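Local coordinates for oligogalacturonate lyase (Yersinia enterocolitica subsp. enterocolitica, PDB 3PE7), which cleaves short oligogalacturonates by beta-elimination in the cytoplasm, using a seven-bladed beta-propeller that carries a manganese ion, at residues Phe161-Leu170 / Val182-Leu190. Numbering follows the deposited sequence.
Sequences FYFTKPCCRL and VILQENQWL
Phe161 drives its ring edge into one face of the Trp189 indole, a T-shaped pair with planes at 90° in which Phe161 CD2 lies 3.6 Å from Trp189 CE2. A chi1 of -164°, CG opposite the backbone N, sets the indole with one face against the Phe161 ring and its edge at Tyr162 CB, while Pro166 CG packs on Trp189 CB. A water accepts from Trp189 N and donates to Tyr162 O, tying the two backbones together. Cys168 SG lies oblique to the indole and accepts a long, straight hydrogen bond from Leu190 N (3.6 Å, 171°).

Beyond this cluster the segments form an antiparallel ladder. Cys168 and Glu186 make a hydrogen-bonded pair, Cys168 N to Glu186 O being 2.9 Å. Leu170 N reaches Leu184 O at 2.8 Å while Leu170 O takes Ile183 N, so that Ile183 and Leu184 both face Leu170, a classic beta bulge. A second water joins Arg169 NH1 to Gln185 OE1; Arg169 NH2 forms a salt bridge with Glu143 of strand 138-145.

Thus a beta-propeller blade closes: its outer hairpin, 168-174/180-186, is zipped by backbone bonds, and the chain passes to inner strand 190-196 of the next blade, where Leu170 and Leu184 pack on Phe205.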
ATOM      1  N   PHE A 161       3.767  10.391  19.317  1.00 18.46           N
ATOM      2  CA  PHE A 161       4.917   9.506  19.151  1.00 17.29           C
ATOM      3  C   PHE A 161       6.085  10.221  18.463  1.00 17.06           C
ATOM      4  O   PHE A 161       7.251   9.990  18.798  1.00 17.55           O
ATOM      5  CB  PHE A 161       4.507   8.276  18.344  1.00 16.83           C
ATOM      6  CG  PHE A 161       5.553   7.214  18.303  1.00 15.28           C
ATOM      7  CD1 PHE A 161       5.991   6.594  19.478  1.00 13.04           C
ATOM      8  CD2 PHE A 161       6.112   6.822  17.092  1.00 14.00           C
ATOM      9  CE1 PHE A 161       6.972   5.599  19.433  1.00 13.38           C
ATOM     10  CE2 PHE A 161       7.085   5.818  17.049  1.00 14.49           C
ATOM     11  CZ  PHE A 161       7.515   5.213  18.219  1.00 12.59           C
ATOM     12  N   TYR A 162       5.747  11.072  17.505  1.00 16.88           N
ATOM     13  CA  TYR A 162       6.741  11.830  16.737  1.00 17.54           C
ATOM     14  C   TYR A 162       7.717  12.612  17.638  1.00 17.72           C
ATOM     15  O   TYR A 162       8.921  12.634  17.391  1.00 17.02           O
ATOM     16  CB  TYR A 162       6.025  12.780  15.774  1.00 17.50           C
ATOM     17  CG  TYR A 162       6.900  13.874  15.182  1.00 18.11           C
ATOM     18  CD1 TYR A 162       6.799  15.199  15.631  1.00 18.18           C
ATOM     19  CD2 TYR A 162       7.814  13.587  14.174  1.00 18.55           C
ATOM     20  CE1 TYR A 162       7.600  16.206  15.090  1.00 19.15           C
ATOM     21  CE2 TYR A 162       8.628  14.585  13.630  1.00 18.91           C
ATOM     22  CZ  TYR A 162       8.513  15.892  14.089  1.00 19.60           C
ATOM     23  OH  TYR A 162       9.301  16.883  13.544  1.00 20.53           O
ATOM     24  N   PHE A 163       7.189  13.211  18.698  1.00 18.15           N
ATOM     25  CA  PHE A 163       7.992  14.073  19.569  1.00 18.85           C
ATOM     26  C   PHE A 163       8.937  13.306  20.491  1.00 18.96           C
ATOM     27  O   PHE A 163       9.850  13.909  21.078  1.00 19.67           O
ATOM     28  CB  PHE A 163       7.072  14.981  20.390  1.00 19.45           C
ATOM     29  CG  PHE A 163       6.179  15.845  19.553  1.00 20.45           C
ATOM     30  CD1 PHE A 163       6.621  17.083  19.092  1.00 22.27           C
ATOM     31  CD2 PHE A 163       4.895  15.421  19.215  1.00 21.69           C
ATOM     32  CE1 PHE A 163       5.783  17.892  18.314  1.00 21.68           C
ATOM     33  CE2 PHE A 163       4.047  16.228  18.427  1.00 22.89           C
ATOM     34  CZ  PHE A 163       4.495  17.461  17.983  1.00 23.39           C
ATOM     35  N   THR A 164       8.738  11.993  20.606  1.00 18.39           N
ATOM     36  CA  THR A 164       9.580  11.149  21.456  1.00 18.80           C
ATOM     37  C   THR A 164      10.939  10.817  20.844  1.00 18.37           C
ATOM     38  O   THR A 164      11.795  10.274  21.522  1.00 18.32           O
ATOM     39  CB  THR A 164       8.885   9.824  21.852  1.00 18.75           C
ATOM     40  OG1 THR A 164       8.693   9.013  20.692  1.00 19.45           O
ATOM     41  CG2 THR A 164       7.542  10.077  22.545  1.00 19.62           C
ATOM     42  N   LYS A 165      11.125  11.143  19.561  1.00 18.24           N
ATOM     43  CA  LYS A 165      12.383  10.846  18.855  1.00 18.46           C
ATOM     44  C   LYS A 165      12.826   9.397  19.034  1.00 17.75           C
ATOM     45  O   LYS A 165      13.923   9.126  19.560  1.00 17.99           O
ATOM     46  CB  LYS A 165      13.506  11.808  19.285  1.00 19.18           C
ATOM     47  CG  LYS A 165      13.332  13.223  18.779  1.00 22.15           C
ATOM     48  CD  LYS A 165      14.528  14.090  19.150  1.00 25.04           C
ATOM     49  CE  LYS A 165      14.151  15.552  19.183  1.00 28.77           C
ATOM     50  NZ  LYS A 165      14.148  16.198  17.835  1.00 32.36           N
ATOM     51  N   PRO A 166      11.978   8.450  18.602  1.00 16.27           N
ATOM     52  CA  PRO A 166      12.283   7.036  18.795  1.00 15.91           C
ATOM     53  C   PRO A 166      13.500   6.612  17.984  1.00 16.22           C
ATOM     54  O   PRO A 166      13.736   7.150  16.895  1.00 15.98           O
ATOM     55  CB  PRO A 166      11.046   6.328  18.243  1.00 16.23           C
ATOM     56  CG  PRO A 166      10.475   7.311  17.220  1.00 14.65           C
ATOM     57  CD  PRO A 166      10.732   8.661  17.835  1.00 15.38           C
ATOM     58  N   CYS A 167      14.253   5.660  18.526  1.00 15.38           N
ATOM     59  CA  CYS A 167      15.382   5.066  17.828  1.00 15.35           C
ATOM     60  C   CYS A 167      14.868   4.067  16.791  1.00 15.06           C
ATOM     61  O   CYS A 167      14.299   3.030  17.134  1.00 14.66           O
ATOM     62  CB  CYS A 167      16.319   4.374  18.803  1.00 15.03           C
ATOM     63  SG  CYS A 167      17.733   3.577  17.986  1.00 19.01           S
ATOM     64  N   CYS A 168      15.054   4.419  15.520  1.00 14.84           N
ATOM     65  CA  CYS A 168      14.613   3.604  14.407  1.00 15.05           C
ATOM     66  C   CYS A 168      15.800   3.212  13.556  1.00 14.98           C
ATOM     67  O   CYS A 168      16.693   4.026  13.320  1.00 14.87           O
ATOM     68  CB  CYS A 168      13.655   4.411  13.525  1.00 14.53           C
ATOM     69  SG  CYS A 168      12.156   4.948  14.364  1.00 14.38           S
ATOM     70  N   ARG A 169      15.784   1.980  13.089  1.00 14.69           N
ATOM     71  CA  ARG A 169      16.756   1.529  12.115  1.00 15.05           C
ATOM     72  C   ARG A 169      16.077   1.007  10.849  1.00 15.41           C
ATOM     73  O   ARG A 169      15.084   0.279  10.890  1.00 15.30           O
ATOM     74  CB  ARG A 169      17.736   0.509  12.724  1.00 15.43           C
ATOM     75  CG  ARG A 169      17.123  -0.771  13.243  1.00 14.81           C
ATOM     76  CD  ARG A 169      18.149  -1.574  14.058  1.00 15.27           C
ATOM     77  NE  ARG A 169      17.690  -2.946  14.255  1.00 14.19           N
ATOM     78  CZ  ARG A 169      18.396  -3.923  14.808  1.00 17.98           C
ATOM     79  NH1 ARG A 169      19.630  -3.696  15.275  1.00 16.82           N
ATOM     80  NH2 ARG A 169      17.858  -5.131  14.917  1.00 17.24           N
ATOM     81  N   LEU A 170      16.638   1.422   9.720  1.00 15.23           N
ATOM     82  CA  LEU A 170      16.184   0.986   8.409  1.00 15.54           C
ATOM     83  C   LEU A 170      16.993  -0.267   8.104  1.00 16.08           C
ATOM     84  O   LEU A 170      18.220  -0.203   7.960  1.00 16.10           O
ATOM     85  CB  LEU A 170      16.480   2.093   7.392  1.00 15.22           C
ATOM     86  CG  LEU A 170      15.773   2.064   6.035  1.00 17.08           C
ATOM     87  CD1 LEU A 170      16.164   3.334   5.269  1.00 19.32           C
ATOM     88  CD2 LEU A 170      16.131   0.844   5.238  1.00 19.92           C
ATOM     89  N   VAL A 182      21.976  -3.154   8.929  1.00 20.09           N
ATOM     90  CA  VAL A 182      21.457  -1.819   9.206  1.00 19.97           C
ATOM     91  C   VAL A 182      21.948  -0.877   8.120  1.00 20.07           C
ATOM     92  O   VAL A 182      23.166  -0.738   7.898  1.00 20.67           O
ATOM     93  CB  VAL A 182      21.875  -1.291  10.614  1.00 19.69           C
ATOM     94  CG1 VAL A 182      21.342   0.127  10.839  1.00 20.24           C
ATOM     95  CG2 VAL A 182      21.401  -2.235  11.712  1.00 20.19           C
ATOM     96  N   ILE A 183      21.007  -0.227   7.437  1.00 19.62           N
ATOM     97  CA  ILE A 183      21.340   0.760   6.414  1.00 19.64           C
ATOM     98  C   ILE A 183      21.499   2.129   7.081  1.00 19.04           C
ATOM     99  O   ILE A 183      22.374   2.919   6.716  1.00 19.46           O
ATOM    100  CB  ILE A 183      20.245   0.803   5.284  1.00 19.73           C
ATOM    101  CG1 ILE A 183      20.135  -0.548   4.572  1.00 19.70           C
ATOM    102  CG2 ILE A 183      20.533   1.898   4.267  1.00 21.26           C
ATOM    103  CD1 ILE A 183      19.202  -0.527   3.317  1.00 19.57           C
ATOM    104  N   LEU A 184      20.647   2.393   8.074  1.00 18.47           N
ATOM    105  CA  LEU A 184      20.571   3.689   8.736  1.00 17.61           C
ATOM    106  C   LEU A 184      19.946   3.524  10.114  1.00 17.73           C
ATOM    107  O   LEU A 184      19.013   2.736  10.289  1.00 17.98           O
ATOM    108  CB  LEU A 184      19.719   4.666   7.911  1.00 17.75           C
ATOM    109  CG  LEU A 184      19.413   6.057   8.464  1.00 17.41           C
ATOM    110  CD1 LEU A 184      20.650   6.962   8.550  1.00 18.37           C
ATOM    111  CD2 LEU A 184      18.305   6.729   7.622  1.00 16.60           C
ATOM    112  N   GLN A 185      20.466   4.262  11.091  1.00 17.81           N
ATOM    113  CA  GLN A 185      19.877   4.272  12.434  1.00 17.88           C
ATOM    114  C   GLN A 185      19.956   5.681  12.995  1.00 17.58           C
ATOM    115  O   GLN A 185      21.037   6.285  13.018  1.00 17.61           O
ATOM    116  CB  GLN A 185      20.557   3.255  13.361  1.00 17.81           C
ATOM    117  CG  GLN A 185      19.967   3.223  14.780  1.00 19.63           C
ATOM    118  CD  GLN A 185      20.479   2.055  15.593  1.00 20.53           C
ATOM    119  OE1 GLN A 185      20.445   0.904  15.140  1.00 22.86           O
ATOM    120  NE2 GLN A 185      20.943   2.339  16.813  1.00 19.95           N
ATOM    121  N   GLU A 186      18.794   6.214  13.391  1.00 16.82           N
ATOM    122  CA  GLU A 186      18.660   7.583  13.895  1.00 16.75           C
ATOM    123  C   GLU A 186      17.628   7.647  15.008  1.00 16.53           C
ATOM    124  O   GLU A 186      16.736   6.796  15.075  1.00 16.92           O
ATOM    125  CB  GLU A 186      18.221   8.547  12.779  1.00 16.72           C
ATOM    126  CG  GLU A 186      19.243   8.720  11.658  1.00 17.21           C
ATOM    127  CD  GLU A 186      18.788   9.687  10.568  1.00 18.46           C
ATOM    128  OE1 GLU A 186      17.560   9.791  10.309  1.00 18.91           O
ATOM    129  OE2 GLU A 186      19.673  10.333   9.958  1.00 17.36           O
ATOM    130  N   ASN A 187      17.749   8.667  15.863  1.00 16.20           N
ATOM    131  CA  ASN A 187      16.737   8.940  16.883  1.00 16.94           C
ATOM    132  C   ASN A 187      15.675   9.901  16.352  1.00 16.42           C
ATOM    133  O   ASN A 187      15.458  11.003  16.869  1.00 17.63           O
ATOM    134  CB  ASN A 187      17.389   9.453  18.170  1.00 16.98           C
ATOM    135  CG  ASN A 187      18.227   8.392  18.861  1.00 19.50           C
ATOM    136  OD1 ASN A 187      18.118   7.195  18.577  1.00 19.96           O
ATOM    137  ND2 ASN A 187      19.084   8.832  19.772  1.00 20.83           N
ATOM    138  N   GLN A 188      15.035   9.484  15.266  1.00 16.05           N
ATOM    139  CA  GLN A 188      13.835  10.163  14.765  1.00 15.67           C
ATOM    140  C   GLN A 188      12.971   9.126  14.056  1.00 14.25           C
ATOM    141  O   GLN A 188      13.458   8.091  13.611  1.00 14.52           O
ATOM    142  CB  GLN A 188      14.157  11.369  13.862  1.00 15.60           C
ATOM    143  CG  GLN A 188      14.676  11.067  12.444  1.00 17.81           C
ATOM    144  CD  GLN A 188      15.172  12.325  11.734  1.00 17.68           C
ATOM    145  OE1 GLN A 188      14.504  13.367  11.737  1.00 19.38           O
ATOM    146  NE2 GLN A 188      16.365  12.241  11.142  1.00 17.84           N
ATOM    147  N   TRP A 189      11.680   9.405  13.970  1.00 13.67           N
ATOM    148  CA  TRP A 189      10.733   8.428  13.433  1.00 12.65           C
ATOM    149  C   TRP A 189      10.937   8.237  11.927  1.00 11.89           C
ATOM    150  O   TRP A 189      10.661   9.146  11.137  1.00 12.32           O
ATOM    151  CB  TRP A 189       9.318   8.921  13.690  1.00 12.41           C
ATOM    152  CG  TRP A 189       8.251   7.885  13.548  1.00 13.27           C
ATOM    153  CD1 TRP A 189       8.394   6.578  13.168  1.00 11.48           C
ATOM    154  CD2 TRP A 189       6.859   8.087  13.779  1.00 12.15           C
ATOM    155  NE1 TRP A 189       7.160   5.949  13.156  1.00 13.38           N
ATOM    156  CE2 TRP A 189       6.207   6.860  13.524  1.00 12.89           C
ATOM    157  CE3 TRP A 189       6.092   9.199  14.177  1.00 14.38           C
ATOM    158  CZ2 TRP A 189       4.822   6.706  13.656  1.00 12.92           C
ATOM    159  CZ3 TRP A 189       4.720   9.046  14.320  1.00 14.23           C
ATOM    160  CH2 TRP A 189       4.098   7.800  14.054  1.00 12.72           C
ATOM    161  N   LEU A 190      11.431   7.062  11.556  1.00 11.77           N
ATOM    162  CA  LEU A 190      11.599   6.688  10.149  1.00 12.56           C
ATOM    163  C   LEU A 190      10.474   5.767   9.707  1.00 12.10           C
ATOM    164  O   LEU A 190       9.983   4.936  10.481  1.00 12.48           O
ATOM    165  CB  LEU A 190      12.944   5.995   9.946  1.00 13.34           C
ATOM    166  CG  LEU A 190      14.154   6.829  10.374  1.00 13.86           C
ATOM    167  CD1 LEU A 190      15.413   6.044  10.090  1.00 15.62           C
ATOM    168  CD2 LEU A 190      14.200   8.190   9.686  1.00 13.71           C
TER
HETATM  169  O   HOH W   1      10.943  11.662  15.620  1.00 15.38           O
HETATM  170  O   HOH W   2      21.299  -1.457  15.787  1.00 23.40           O